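Local coordinates for protein N-acetylglucosamine 2-epimerase (Xylella fastidiosa, PDB 3GT5) that belongs to the N-acylglucosamine 2-epimerase family and probably isomerises a sugar, perhaps by epimerisation at carbon 2, at residues Gly31-Tyr36 and His48-Ser54; Arg56-Asn60 and Thr375-Gly381; Leu81-Arg85 and Val118-Tyr122; Tyr351-Arg356 and Glu368-Lys374. All coordinates share one frame; numbering follows the deposited sequence.

Interaction 1. Residues Gly31-Tyr36 and His48-Ser54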
loop_
_atom_site.group_PDB
_atom_site.type_symbol
_atom_site.label_atom_id
_atom_site.label_comp_id
_atom_site.label_asym_id
_atom_site.label_seq_id
_atom_site.Cartn_x
_atom_site.Cartn_y
_atom_site.Cartn_z
ATOM N N GLY A 31 -5.954 7.162 22.809
ATOM C CA GLY A 31 -6.501 7.367 21.451
ATOM C C GLY A 31 -5.543 6.896 20.340
ATOM O O GLY A 31 -4.376 7.314 20.287
ATOM N N GLY A 32 -6.054 6.013 19.468
ATOM C CA GLY A 32 -5.325 5.519 18.299
ATOM C C GLY A 32 -4.082 4.706 18.647
ATOM O O GLY A 32 -4.004 4.063 19.714
ATOM N N PHE A 33 -3.095 4.790 17.755
ATOM C CA PHE A 33 -1.854 4.046 17.857
ATOM C C PHE A 33 -0.670 4.993 17.832
ATOM O O PHE A 33 -0.740 6.083 17.234
ATOM C CB PHE A 33 -1.741 3.059 16.684
ATOM C CG PHE A 33 -2.918 2.158 16.531
ATOM C CD1 PHE A 33 -3.069 1.013 17.319
ATOM C CD2 PHE A 33 -3.919 2.463 15.638
ATOM C CE1 PHE A 33 -4.199 0.152 17.137
ATOM C CE2 PHE A 33 -5.041 1.651 15.503
ATOM C CZ PHE A 33 -5.168 0.491 16.253
ATOM N N PHE A 34 0.430 4.570 18.455
ATOM C CA PHE A 34 1.711 5.249 18.290
ATOM C C PHE A 34 2.217 4.900 16.874
ATOM O O PHE A 34 1.998 3.779 16.369
ATOM C CB PHE A 34 2.723 4.804 19.334
ATOM C CG PHE A 34 2.261 5.020 20.737
ATOM C CD1 PHE A 34 2.181 6.325 21.267
ATOM C CD2 PHE A 34 1.890 3.943 21.536
ATOM C CE1 PHE A 34 1.735 6.540 22.582
ATOM C CE2 PHE A 34 1.435 4.169 22.850
ATOM C CZ PHE A 34 1.371 5.469 23.359
ATOM N N HIS A 35 2.896 5.843 16.240
ATOM C CA HIS A 35 3.280 5.705 14.826
ATOM C C HIS A 35 4.792 5.664 14.531
ATOM O O HIS A 35 5.177 5.538 13.376
ATOM C CB HIS A 35 2.623 6.821 14.006
ATOM C CG HIS A 35 1.131 6.746 13.988
ATOM N ND1 HIS A 35 0.342 7.741 13.459
ATOM C CD2 HIS A 35 0.281 5.790 14.433
ATOM C CE1 HIS A 35 -0.928 7.397 13.564
ATOM N NE2 HIS A 35 -0.995 6.204 14.127
ATOM N N TYR A 36 5.647 5.761 15.557
ATOM C CA TYR A 36 7.092 5.800 15.348
ATOM C C TYR A 36 7.788 4.793 16.272
ATOM O O TYR A 36 7.766 4.956 17.510
ATOM C CB TYR A 36 7.612 7.214 15.618
ATOM C CG TYR A 36 7.181 8.282 14.613
ATOM C CD1 TYR A 36 8.007 8.662 13.556
ATOM C CD2 TYR A 36 5.971 8.926 14.746
ATOM C CE1 TYR A 36 7.630 9.645 12.661
ATOM C CE2 TYR A 36 5.574 9.903 13.854
ATOM C CZ TYR A 36 6.423 10.267 12.821
ATOM O OH TYR A 36 6.031 11.253 11.963
ATOM N N HIS A 48 3.334 12.721 17.579
ATOM C CA HIS A 48 3.036 13.018 16.176
ATOM C C HIS A 48 2.286 11.827 15.569
ATOM O O HIS A 48 2.733 10.679 15.732
ATOM C CB HIS A 48 4.294 13.278 15.364
ATOM C CG HIS A 48 4.014 13.962 14.055
ATOM N ND1 HIS A 48 3.960 13.301 12.848
ATOM C CD2 HIS A 48 3.718 15.260 13.785
ATOM C CE1 HIS A 48 3.643 14.163 11.892
ATOM N NE2 HIS A 48 3.491 15.357 12.437
ATOM N N ARG A 49 1.165 12.105 14.887
ATOM C CA ARG A 49 0.357 11.057 14.249
ATOM C C ARG A 49 0.060 11.386 12.773
ATOM O O ARG A 49 -0.111 12.552 12.379
ATOM C CB ARG A 49 -0.953 10.828 15.018
ATOM C CG ARG A 49 -0.793 10.446 16.502
ATOM C CD ARG A 49 -0.177 9.065 16.732
ATOM N NE ARG A 49 0.151 8.960 18.160
ATOM C CZ ARG A 49 -0.689 8.597 19.127
ATOM N NH1 ARG A 49 -1.942 8.249 18.887
ATOM N NH2 ARG A 49 -0.261 8.620 20.389
ATOM N N HIS A 50 0.021 10.330 11.967
ATOM C CA HIS A 50 -0.149 10.428 10.554
ATOM C C HIS A 50 -1.350 9.609 10.112
ATOM O O HIS A 50 -1.506 8.423 10.493
ATOM C CB HIS A 50 1.106 9.909 9.823
ATOM C CG HIS A 50 1.218 10.392 8.414
ATOM N ND1 HIS A 50 0.327 10.033 7.411
ATOM C CD2 HIS A 50 2.083 11.271 7.855
ATOM C CE1 HIS A 50 0.694 10.613 6.276
ATOM N NE2 HIS A 50 1.747 11.387 6.523
ATOM N N LEU A 51 -2.154 10.213 9.244
ATOM C CA LEU A 51 -3.352 9.528 8.752
ATOM C C LEU A 51 -3.026 8.184 8.127
ATOM O O LEU A 51 -3.792 7.254 8.310
ATOM C CB LEU A 51 -4.104 10.407 7.738
ATOM C CG LEU A 51 -5.402 9.871 7.180
ATOM C CD1 LEU A 51 -6.469 9.682 8.276
ATOM C CD2 LEU A 51 -5.873 10.838 6.065
ATOM N N VAL A 52 -1.927 8.072 7.381
ATOM C CA VAL A 52 -1.579 6.808 6.695
ATOM C C VAL A 52 -1.299 5.697 7.753
ATOM O O VAL A 52 -1.708 4.560 7.540
ATOM C CB VAL A 52 -0.407 6.999 5.629
ATOM C CG1 VAL A 52 0.068 5.625 5.022
ATOM C CG2 VAL A 52 -0.882 7.934 4.462
ATOM N N SER A 53 -0.616 6.002 8.848
ATOM C CA SER A 53 -0.469 4.993 9.936
ATOM C C SER A 53 -1.784 4.659 10.660
ATOM O O SER A 53 -2.099 3.461 10.922
ATOM C CB SER A 53 0.641 5.371 10.921
ATOM O OG SER A 53 1.894 5.093 10.341
ATOM N N SER A 54 -2.558 5.687 11.000
ATOM C CA SER A 54 -3.841 5.481 11.696
ATOM C C SER A 54 -4.740 4.506 10.917
ATOM O O SER A 54 -5.378 3.617 11.496
ATOM C CB SER A 54 -4.608 6.810 11.906
ATOM O OG SER A 54 -3.951 7.654 12.834
HETATM O O HOH W 1 -3.769 5.973 15.046
HETATM O O HOH W 2 3.565 3.881 11.928
HETATM O O HOH W 3 3.202 8.652 17.452
#
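His-35 plugs into the corner where strand 48-50 turns into helix 51-68, and its imidazole is held on both faces and around its rim. ND1 accepts from the backbone of His-50 (His-50 N to His-35 ND1, 3.0 Å) in the ring plane and almost straight, at 171°. NE2 binds water 1, which also takes the N-H of Phe-33 and meets Ser-54 OG, itself bonded to His-88. The faces are covered by CH-pi contacts: Arg-49 CD lies 3.6 Å from the ring centroid, and on the opposite side Ser-53 CB lies 3.4 Å from it. Serine suits this place because its short side chain puts just a methylene over the ring, and its OG turns aside to water 2 and to Gly-373 N.

Arg-49 folds back over the loop through its bent chi2 (-68°). Its NH1 donates to Gly-31 O at 3.0 Å, in the guanidinium plane, while Phe-33 C and O lie over one face. NH2 forms a salt bridge with Asp-28. Water 3 bridges His-35 N and His-48 O and also receives a weak bond from Arg-49 NE. Farther along, Tyr-36 OH meets His-48 ND1 at 3.0 Å, and His-48 NE2 goes on to Glu-106. His-50 itself is the N-cap, its ND1 accepting from Val-52 N at 3.0 Å.

Gly-31 and Gly-32 both have positive phi, which glycine tolerates easily. Because His-35 ND1 serves as an acceptor for a backbone amide, it is unlikely to carry a proton, which is consistent with an uncharged ring despite the polar company.

Interaction 2. Residues Arg56-Asn60 and Thr375-Gly381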
loop_
_atom_site.group_PDB
_atom_site.type_symbol
_atom_site.label_atom_id
_atom_site.label_comp_id
_atom_site.label_asym_id
_atom_site.label_seq_id
_atom_site.Cartn_x
_atom_site.Cartn_y
_atom_site.Cartn_z
ATOM N N ARG A 56 -3.653 2.379 8.265
ATOM C CA ARG A 56 -2.976 1.112 7.989
ATOM C C ARG A 56 -3.025 0.182 9.194
ATOM O O ARG A 56 -3.123 -1.027 9.035
ATOM C CB ARG A 56 -1.528 1.343 7.531
ATOM C CG ARG A 56 -1.457 1.743 6.046
ATOM C CD ARG A 56 -0.036 2.016 5.622
ATOM N NE ARG A 56 0.026 2.451 4.225
ATOM C CZ ARG A 56 1.171 2.667 3.568
ATOM N NH1 ARG A 56 2.331 2.408 4.152
ATOM N NH2 ARG A 56 1.149 3.067 2.295
ATOM N N PHE A 57 -2.928 0.729 10.408
ATOM C CA PHE A 57 -3.035 -0.134 11.603
ATOM C C PHE A 57 -4.426 -0.773 11.737
ATOM O O PHE A 57 -4.547 -1.870 12.240
ATOM C CB PHE A 57 -2.746 0.618 12.881
ATOM C CG PHE A 57 -1.302 0.610 13.299
ATOM C CD1 PHE A 57 -0.665 -0.576 13.649
ATOM C CD2 PHE A 57 -0.606 1.803 13.421
ATOM C CE1 PHE A 57 0.673 -0.567 14.060
ATOM C CE2 PHE A 57 0.736 1.817 13.842
ATOM C CZ PHE A 57 1.358 0.621 14.160
ATOM N N VAL A 58 -5.482 -0.093 11.291
ATOM C CA VAL A 58 -6.807 -0.739 11.227
ATOM C C VAL A 58 -6.780 -1.940 10.282
ATOM O O VAL A 58 -7.292 -3.003 10.608
ATOM C CB VAL A 58 -7.871 0.255 10.766
ATOM C CG1 VAL A 58 -9.224 -0.430 10.404
ATOM C CG2 VAL A 58 -8.087 1.306 11.808
ATOM N N PHE A 59 -6.161 -1.801 9.109
ATOM C CA PHE A 59 -5.963 -2.939 8.202
ATOM C C PHE A 59 -5.203 -4.096 8.901
ATOM O O PHE A 59 -5.650 -5.240 8.818
ATOM C CB PHE A 59 -5.250 -2.475 6.896
ATOM C CG PHE A 59 -4.807 -3.573 5.999
ATOM C CD1 PHE A 59 -5.564 -3.910 4.892
ATOM C CD2 PHE A 59 -3.596 -4.235 6.219
ATOM C CE1 PHE A 59 -5.145 -4.907 4.017
ATOM C CE2 PHE A 59 -3.168 -5.269 5.341
ATOM C CZ PHE A 59 -3.953 -5.585 4.237
ATOM N N ASN A 60 -4.055 -3.794 9.529
ATOM C CA ASN A 60 -3.176 -4.776 10.204
ATOM C C ASN A 60 -4.074 -5.644 11.088
ATOM O O ASN A 60 -4.048 -6.871 11.044
ATOM C CB ASN A 60 -2.207 -4.111 11.196
ATOM C CG ASN A 60 -0.949 -3.500 10.587
ATOM O OD1 ASN A 60 -0.818 -3.336 9.367
ATOM N ND2 ASN A 60 0.036 -3.183 11.489
ATOM N N THR A 375 3.532 0.408 8.896
ATOM C CA THR A 375 2.927 -0.437 9.895
ATOM C C THR A 375 3.137 -1.880 9.548
ATOM O O THR A 375 2.583 -2.751 10.204
ATOM C CB THR A 375 1.403 -0.170 10.072
ATOM O OG1 THR A 375 0.714 -0.720 8.946
ATOM C CG2 THR A 375 1.152 1.294 10.201
ATOM N N ASP A 376 3.970 -2.161 8.544
ATOM C CA ASP A 376 4.043 -3.494 7.918
ATOM C C ASP A 376 2.704 -3.994 7.321
ATOM O O ASP A 376 2.481 -5.195 7.136
ATOM C CB ASP A 376 4.681 -4.520 8.892
ATOM C CG ASP A 376 6.196 -4.343 8.985
ATOM O OD1 ASP A 376 6.923 -5.085 8.293
ATOM O OD2 ASP A 376 6.637 -3.445 9.708
ATOM N N TYR A 377 1.808 -3.059 7.038
ATOM C CA TYR A 377 0.674 -3.289 6.137
ATOM C C TYR A 377 1.152 -3.902 4.822
ATOM O O TYR A 377 0.558 -4.863 4.336
ATOM C CB TYR A 377 -0.158 -1.973 5.943
ATOM C CG TYR A 377 -0.578 -1.699 4.492
ATOM C CD1 TYR A 377 -1.799 -2.154 3.978
ATOM C CD2 TYR A 377 0.245 -1.004 3.669
ATOM C CE1 TYR A 377 -2.181 -1.871 2.650
ATOM C CE2 TYR A 377 -0.093 -0.718 2.370
ATOM C CZ TYR A 377 -1.282 -1.157 1.850
ATOM O OH TYR A 377 -1.519 -0.833 0.534
ATOM N N HIS A 378 2.266 -3.427 4.252
ATOM C CA HIS A 378 2.719 -3.986 2.999
ATOM C C HIS A 378 3.220 -5.421 3.153
ATOM O O HIS A 378 2.992 -6.237 2.242
ATOM C CB HIS A 378 3.884 -3.205 2.375
ATOM C CG HIS A 378 3.507 -1.932 1.714
ATOM N ND1 HIS A 378 2.931 -1.883 0.466
ATOM C CD2 HIS A 378 3.681 -0.646 2.103
ATOM C CE1 HIS A 378 2.780 -0.620 0.105
ATOM N NE2 HIS A 378 3.218 0.151 1.083
ATOM N N THR A 379 3.922 -5.743 4.254
ATOM C CA THR A 379 4.523 -7.065 4.356
ATOM C C THR A 379 3.504 -8.125 4.798
ATOM O O THR A 379 3.401 -9.205 4.214
ATOM C CB THR A 379 5.753 -7.022 5.268
ATOM O OG1 THR A 379 5.351 -6.644 6.594
ATOM C CG2 THR A 379 6.703 -5.997 4.722
ATOM N N MET A 380 2.761 -7.820 5.844
ATOM C CA MET A 380 1.644 -8.681 6.254
ATOM C C MET A 380 0.569 -8.779 5.188
ATOM O O MET A 380 0.055 -9.872 4.927
ATOM C CB MET A 380 1.033 -8.209 7.573
ATOM C CG MET A 380 1.912 -8.467 8.848
ATOM S SD MET A 380 1.130 -8.065 10.476
ATOM C CE MET A 380 1.147 -6.243 10.334
ATOM N N GLY A 381 0.254 -7.668 4.548
ATOM C CA GLY A 381 -0.679 -7.668 3.408
ATOM C C GLY A 381 -0.285 -8.579 2.242
ATOM O O GLY A 381 -1.134 -9.241 1.645
HETATM O O HOH W 4 3.596 2.983 0.851
#
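This is a buried helix-to-helix contact between helix 51-68 and the first turn of helix 377-387, together with the two residues leading into it, deep within the chain. The segment axes approach to 10.0 Å and run nearly parallel, at 23°. Asn-60 and Thr-375 form the polar part: Asn-60 ND2 donates to Thr-375 O at 2.9 Å, while Asn-60 OD1 receives Thr-375 OG1 at 3.1 Å, so a single amide is used at both ends. Threonine also turns its methyl to an aromatic neighbour, CG2 lying 3.8 Å from the centroid of the Phe-57 ring, over its face.

Six inner helices running the same way, inside a ring of outer ones, make the (alpha/alpha)6 barrel of this family; here the first and last inner helices meet and close the circle. Tyr-377 points an edge at the face of Phe-59 in a T-shaped pair, centroids 5.0 Å apart and planes at 78°. Gly-381, without a side chain, brings its CA to the edge of the same phenylalanine.

Extended from CG to NE, Arg-56 passes obliquely across the Tyr-377 ring, guanidinium and ring planes 27° apart; Tyr-377 CD2 lies over one guanidinium face, 3.5 Å from Arg-56 NE. Water 4 then joins Arg-56 NH2 to His-378 NE2, while His-378 ND1 bonds to Glu-314.

Interaction 3. Residues Leu81-Arg85 and Val118-Tyr122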
loop_
_atom_site.group_PDB
_atom_site.type_symbol
_atom_site.label_atom_id
_atom_site.label_comp_id
_atom_site.label_asym_id
_atom_site.label_seq_id
_atom_site.Cartn_x
_atom_site.Cartn_y
_atom_site.Cartn_z
ATOM N N LEU A 81 -10.504 2.662 14.432
ATOM C CA LEU A 81 -11.558 3.367 13.705
ATOM C C LEU A 81 -12.122 4.568 14.484
ATOM O O LEU A 81 -12.455 5.598 13.880
ATOM C CB LEU A 81 -12.667 2.415 13.288
ATOM C CG LEU A 81 -12.302 1.458 12.168
ATOM C CD1 LEU A 81 -13.293 0.354 12.095
ATOM C CD2 LEU A 81 -12.217 2.222 10.789
ATOM N N SER A 82 -12.219 4.474 15.819
ATOM C CA SER A 82 -12.627 5.626 16.609
ATOM C C SER A 82 -11.671 6.801 16.430
ATOM O O SER A 82 -12.096 7.934 16.302
ATOM C CB SER A 82 -12.749 5.321 18.122
ATOM O OG SER A 82 -13.698 4.292 18.283
ATOM N N TYR A 83 -10.386 6.532 16.443
ATOM C CA TYR A 83 -9.429 7.585 16.222
ATOM C C TYR A 83 -9.588 8.255 14.836
ATOM O O TYR A 83 -9.541 9.478 14.732
ATOM C CB TYR A 83 -8.018 7.049 16.370
ATOM C CG TYR A 83 -6.989 8.117 16.602
ATOM C CD1 TYR A 83 -6.931 8.816 17.813
ATOM C CD2 TYR A 83 -6.075 8.442 15.626
ATOM C CE1 TYR A 83 -5.958 9.781 18.044
ATOM C CE2 TYR A 83 -5.109 9.401 15.833
ATOM C CZ TYR A 83 -5.052 10.074 17.053
ATOM O OH TYR A 83 -4.090 11.029 17.244
ATOM N N VAL A 84 -9.776 7.445 13.799
ATOM C CA VAL A 84 -9.983 7.964 12.431
ATOM C C VAL A 84 -11.228 8.841 12.395
ATOM O O VAL A 84 -11.185 9.980 11.892
ATOM C CB VAL A 84 -10.047 6.807 11.368
ATOM C CG1 VAL A 84 -10.424 7.358 9.958
ATOM C CG2 VAL A 84 -8.717 6.081 11.257
ATOM N N ARG A 85 -12.321 8.378 13.016
ATOM C CA ARG A 85 -13.571 9.139 12.925
ATOM C C ARG A 85 -13.727 10.316 13.899
ATOM O O ARG A 85 -14.384 11.299 13.551
ATOM C CB ARG A 85 -14.763 8.190 12.995
ATOM C CG ARG A 85 -14.856 7.332 11.773
ATOM C CD ARG A 85 -16.169 6.696 11.537
ATOM N NE ARG A 85 -17.284 7.609 11.323
ATOM C CZ ARG A 85 -17.593 8.238 10.187
ATOM N NH1 ARG A 85 -16.820 8.154 9.106
ATOM N NH2 ARG A 85 -18.688 8.998 10.131
ATOM N N VAL A 118 -8.354 5.711 4.130
ATOM C CA VAL A 118 -9.602 5.761 4.886
ATOM C C VAL A 118 -10.633 4.774 4.339
ATOM O O VAL A 118 -11.243 4.012 5.129
ATOM C CB VAL A 118 -10.130 7.206 4.896
ATOM C CG1 VAL A 118 -11.617 7.251 5.401
ATOM C CG2 VAL A 118 -9.209 8.161 5.783
ATOM N N MET A 119 -10.822 4.737 2.999
ATOM C CA MET A 119 -11.743 3.766 2.335
ATOM C C MET A 119 -11.344 2.320 2.662
ATOM O O MET A 119 -12.184 1.477 3.010
ATOM C CB MET A 119 -11.868 3.994 0.829
ATOM C CG MET A 119 -12.837 3.047 0.158
ATOM S SD MET A 119 -14.645 3.264 0.675
ATOM C CE MET A 119 -15.174 4.364 -0.689
ATOM N N LEU A 120 -10.047 2.046 2.621
ATOM C CA LEU A 120 -9.548 0.739 2.976
ATOM C C LEU A 120 -9.843 0.407 4.448
ATOM O O LEU A 120 -10.316 -0.724 4.732
ATOM C CB LEU A 120 -8.038 0.663 2.712
ATOM C CG LEU A 120 -7.405 -0.699 3.020
ATOM C CD1 LEU A 120 -7.937 -1.796 2.067
ATOM C CD2 LEU A 120 -5.860 -0.638 2.947
ATOM N N ALA A 121 -9.603 1.354 5.364
ATOM C CA ALA A 121 -9.859 1.106 6.796
ATOM C C ALA A 121 -11.368 0.815 7.012
ATOM O O ALA A 121 -11.765 -0.086 7.778
ATOM C CB ALA A 121 -9.402 2.274 7.677
ATOM N N TYR A 122 -12.224 1.599 6.373
ATOM C CA TYR A 122 -13.677 1.381 6.553
ATOM C C TYR A 122 -14.115 0.039 5.948
ATOM O O TYR A 122 -14.992 -0.644 6.525
ATOM C CB TYR A 122 -14.481 2.542 5.947
ATOM C CG TYR A 122 -14.349 3.880 6.655
ATOM C CD1 TYR A 122 -13.987 3.990 8.014
ATOM C CD2 TYR A 122 -14.648 5.071 5.982
ATOM C CE1 TYR A 122 -13.853 5.217 8.639
ATOM C CE2 TYR A 122 -14.569 6.309 6.637
ATOM C CZ TYR A 122 -14.185 6.372 7.966
ATOM O OH TYR A 122 -14.076 7.587 8.607
#
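Arg-85 and Tyr-122 supply the polar part of the contact. Arg-85 NH1 donates to Tyr-122 OH at 2.8 Å with an N-H...O angle of 144°, the oxygen tilted 17° from the guanidinium plane. The bend at chi3 (62°) turns the guanidinium back so that NH1 reaches the phenol oxygen; Arg-85 CG, nearer the backbone, lies 3.3 Å from Tyr-122 OH. Both groups have further partners: NH1 forms a salt bridge with Glu-139, and the phenol bonds to the hydroxyl of Tyr-96. Tyrosine suits this place because its ring spans the gap between the helices and carries an oxygen to the far end.

Within the (alpha/alpha)6 barrel, helix 71-88 belongs to the outer layer and helix 112-127 to the inner one. The two segments run roughly antiparallel, and their axes stay 11.3 Å apart, a wide spacing bridged by long side chains.

The apolar contacts involve Leu-81, Val-84, Val-118, Ala-121 and the tyrosine ring. Leu-81 CD2 touches the ring edge at Tyr-122 CD1, 3.7 Å away, and lies 4.2 Å from Ala-121 CB. Alanine, facing the other helix, offers only a methyl at the point where the backbones come nearest. Val-84 CG1 packs 4.3 Å from Tyr-122 CE1. The contact of Val-84 CG1 with Val-118 CG2 is looser, at 4.4 Å.

Interaction 4. Residues Tyr351-Arg356 and Glu368-Lys374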
loop_
_atom_site.group_PDB
_atom_site.type_symbol
_atom_site.label_atom_id
_atom_site.label_comp_id
_atom_site.label_asym_id
_atom_site.label_seq_id
_atom_site.Cartn_x
_atom_site.Cartn_y
_atom_site.Cartn_z
ATOM N N TYR A 351 13.526 -9.180 16.763
ATOM C CA TYR A 351 12.370 -8.479 17.272
ATOM C C TYR A 351 11.114 -8.615 16.429
ATOM O O TYR A 351 10.012 -8.346 16.930
ATOM C CB TYR A 351 12.682 -6.990 17.455
ATOM C CG TYR A 351 13.767 -6.697 18.466
ATOM C CD1 TYR A 351 13.594 -7.009 19.822
ATOM C CD2 TYR A 351 14.968 -6.089 18.075
ATOM C CE1 TYR A 351 14.579 -6.708 20.754
ATOM C CE2 TYR A 351 15.971 -5.771 19.029
ATOM C CZ TYR A 351 15.767 -6.104 20.352
ATOM O OH TYR A 351 16.737 -5.824 21.320
ATOM N N GLY A 352 11.275 -9.007 15.161
ATOM C CA GLY A 352 10.140 -9.177 14.249
ATOM C C GLY A 352 9.866 -7.897 13.465
ATOM O O GLY A 352 10.367 -6.802 13.814
ATOM N N ALA A 353 9.073 -8.072 12.390
ATOM C CA ALA A 353 8.690 -7.017 11.455
ATOM C C ALA A 353 9.911 -6.789 10.568
ATOM O O ALA A 353 10.954 -7.400 10.783
ATOM C CB ALA A 353 8.226 -5.761 12.181
ATOM N N TRP A 354 9.770 -5.982 9.521
ATOM C CA TRP A 354 10.847 -5.758 8.574
ATOM C C TRP A 354 11.518 -4.416 8.823
ATOM O O TRP A 354 10.899 -3.460 9.327
ATOM C CB TRP A 354 10.291 -5.719 7.130
ATOM C CG TRP A 354 9.740 -7.006 6.530
ATOM C CD1 TRP A 354 8.954 -7.963 7.141
ATOM C CD2 TRP A 354 9.834 -7.408 5.155
ATOM N NE1 TRP A 354 8.602 -8.923 6.248
ATOM C CE2 TRP A 354 9.112 -8.610 5.016
ATOM C CE3 TRP A 354 10.435 -6.857 4.029
ATOM C CZ2 TRP A 354 9.024 -9.281 3.812
ATOM C CZ3 TRP A 354 10.336 -7.519 2.839
ATOM C CH2 TRP A 354 9.647 -8.714 2.726
ATOM N N TYR A 355 12.808 -4.329 8.485
ATOM C CA TYR A 355 13.466 -3.026 8.423
ATOM C C TYR A 355 12.832 -2.236 7.303
ATOM O O TYR A 355 12.360 -2.841 6.354
ATOM C CB TYR A 355 14.953 -3.148 8.188
ATOM C CG TYR A 355 15.637 -4.027 9.217
ATOM C CD1 TYR A 355 15.540 -3.742 10.559
ATOM C CD2 TYR A 355 16.370 -5.142 8.819
ATOM C CE1 TYR A 355 16.180 -4.566 11.522
ATOM C CE2 TYR A 355 17.005 -5.972 9.746
ATOM C CZ TYR A 355 16.896 -5.656 11.112
ATOM O OH TYR A 355 17.511 -6.460 12.041
ATOM N N ARG A 356 12.794 -0.904 7.418
ATOM C CA ARG A 356 12.216 -0.095 6.336
ATOM C C ARG A 356 13.080 -0.111 5.050
ATOM O O ARG A 356 12.573 -0.307 3.952
ATOM C CB ARG A 356 11.902 1.321 6.782
ATOM C CG ARG A 356 11.190 2.185 5.733
ATOM C CD ARG A 356 10.804 3.557 6.251
ATOM N NE ARG A 356 11.963 4.464 6.259
ATOM C CZ ARG A 356 12.332 5.258 5.257
ATOM N NH1 ARG A 356 13.412 6.023 5.400
ATOM N NH2 ARG A 356 11.637 5.322 4.122
ATOM N N GLU A 368 15.437 3.208 13.045
ATOM C CA GLU A 368 14.046 3.650 12.858
ATOM C C GLU A 368 13.272 2.676 11.975
ATOM O O GLU A 368 13.080 2.899 10.795
ATOM C CB GLU A 368 14.029 5.070 12.305
ATOM C CG GLU A 368 14.622 6.039 13.307
ATOM C CD GLU A 368 14.637 7.506 12.856
ATOM O OE1 GLU A 368 14.237 7.851 11.732
ATOM O OE2 GLU A 368 15.093 8.348 13.655
ATOM N N LYS A 369 12.855 1.563 12.578
ATOM C CA LYS A 369 12.199 0.481 11.883
ATOM C C LYS A 369 10.910 0.905 11.212
ATOM O O LYS A 369 10.682 0.579 10.061
ATOM C CB LYS A 369 11.877 -0.662 12.841
ATOM C CG LYS A 369 11.106 -1.827 12.230
ATOM C CD LYS A 369 11.083 -3.007 13.165
ATOM C CE LYS A 369 12.293 -3.910 13.081
ATOM N NZ LYS A 369 12.356 -4.820 14.265
ATOM N N SER A 370 10.075 1.597 11.959
ATOM C CA SER A 370 8.751 1.959 11.462
ATOM C C SER A 370 8.450 3.391 11.851
ATOM O O SER A 370 7.805 3.651 12.854
ATOM C CB SER A 370 7.664 1.060 12.018
ATOM O OG SER A 370 7.836 -0.260 11.632
ATOM N N PRO A 371 8.866 4.335 11.007
ATOM C CA PRO A 371 8.382 5.702 11.157
ATOM C C PRO A 371 6.931 5.814 10.666
ATOM O O PRO A 371 6.371 4.860 10.124
ATOM C CB PRO A 371 9.347 6.522 10.291
ATOM C CG PRO A 371 10.122 5.524 9.451
ATOM C CD PRO A 371 9.697 4.150 9.804
ATOM N N ALA A 372 6.356 6.988 10.827
ATOM C CA ALA A 372 4.992 7.284 10.382
ATOM C C ALA A 372 4.836 6.879 8.940
ATOM O O ALA A 372 5.708 7.144 8.105
ATOM C CB ALA A 372 4.699 8.760 10.544
ATOM N N GLY A 373 3.725 6.186 8.658
ATOM C CA GLY A 373 3.473 5.617 7.335
ATOM C C GLY A 373 3.715 4.103 7.291
ATOM O O GLY A 373 3.049 3.378 6.532
ATOM N N LYS A 374 4.653 3.594 8.086
ATOM C CA LYS A 374 4.968 2.141 8.040
ATOM C C LYS A 374 4.349 1.408 9.203
ATOM O O LYS A 374 4.608 1.746 10.352
ATOM C CB LYS A 374 6.475 1.898 8.032
ATOM C CG LYS A 374 6.883 0.462 8.215
ATOM C CD LYS A 374 8.334 0.212 7.750
ATOM C CE LYS A 374 8.795 -1.204 7.874
ATOM N NZ LYS A 374 8.736 -1.750 9.269
HETATM O O HOH W 5 14.427 0.713 9.134
HETATM O O HOH W 6 13.549 4.464 8.675
#
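Two lysine ammonium groups tie these loops together by seizing backbone carbonyls. Lys-369 NZ donates to Gly-352 O at 2.8 Å and Lys-374 NZ to Trp-354 O at the same 2.8 Å. Each amine has more to hold. Lys-369 NZ also meets Asp-348 in a salt bridge and Asp-39 O. Lys-374 NZ binds Ser-370 OG at 2.9 Å, pairs with Asp-376 and reaches Lys-369 O from above the carbonyl plane. Long, flexible lysines suit these places; the bend at chi3 of Lys-369 (-85°) turns its end toward the glycine carbonyl.

Water extends the polar link. Glu-368 O accepts from waters 5 and 6, which in turn take the N-H groups of Arg-356 N and Arg-356 NE.

Outside this lies aliphatic packing. Arg-356 CD rests 3.8 Å from Pro-371 CD, the two side chains crossing at about a right angle, and Arg-356 CB touches Lys-374 CD at 3.9 Å. The stem of Lys-369 passes Ala-353 CB and the ring of Tyr-355. Pro-371 to Lys-374 form a type II turn in which Gly-373 adopts positive phi, and Lys-369 and Ser-370 make a classic beta bulge opposite Phe-37.

No backbone-to-backbone hydrogen bond joins the two segments; lysine-to-carbonyl bonds and two bridging waters provide their polar link, and the nearby aspartates would be expected to keep both lysines protonated.

Overall arrangement
Interaction 2 lies closest to the middle of the chain, its centre about 8 Å from the chain's centre, and touches the other three. Interaction 4 has its centre about 11 Å from that of interaction 2; Asp-376 OD1 probably accepts from Trp-354 N across the join. Interaction 1 meets 4 through Ser-53 OG and Gly-373 N, 2.7 Å apart, and shares helix 51-68 with interaction 2. Val-58 of interaction 2 packs on Leu-81 and Ala-121 of interaction 3, whose Tyr-83 touches Gly-32 and Arg-49 of interaction 1. Interactions 3 and 4 stand apart, centres about 21 Å distant. In relatives the active site occupies the central cavity of the barrel, the probable setting of Arg-56 and His-378 here.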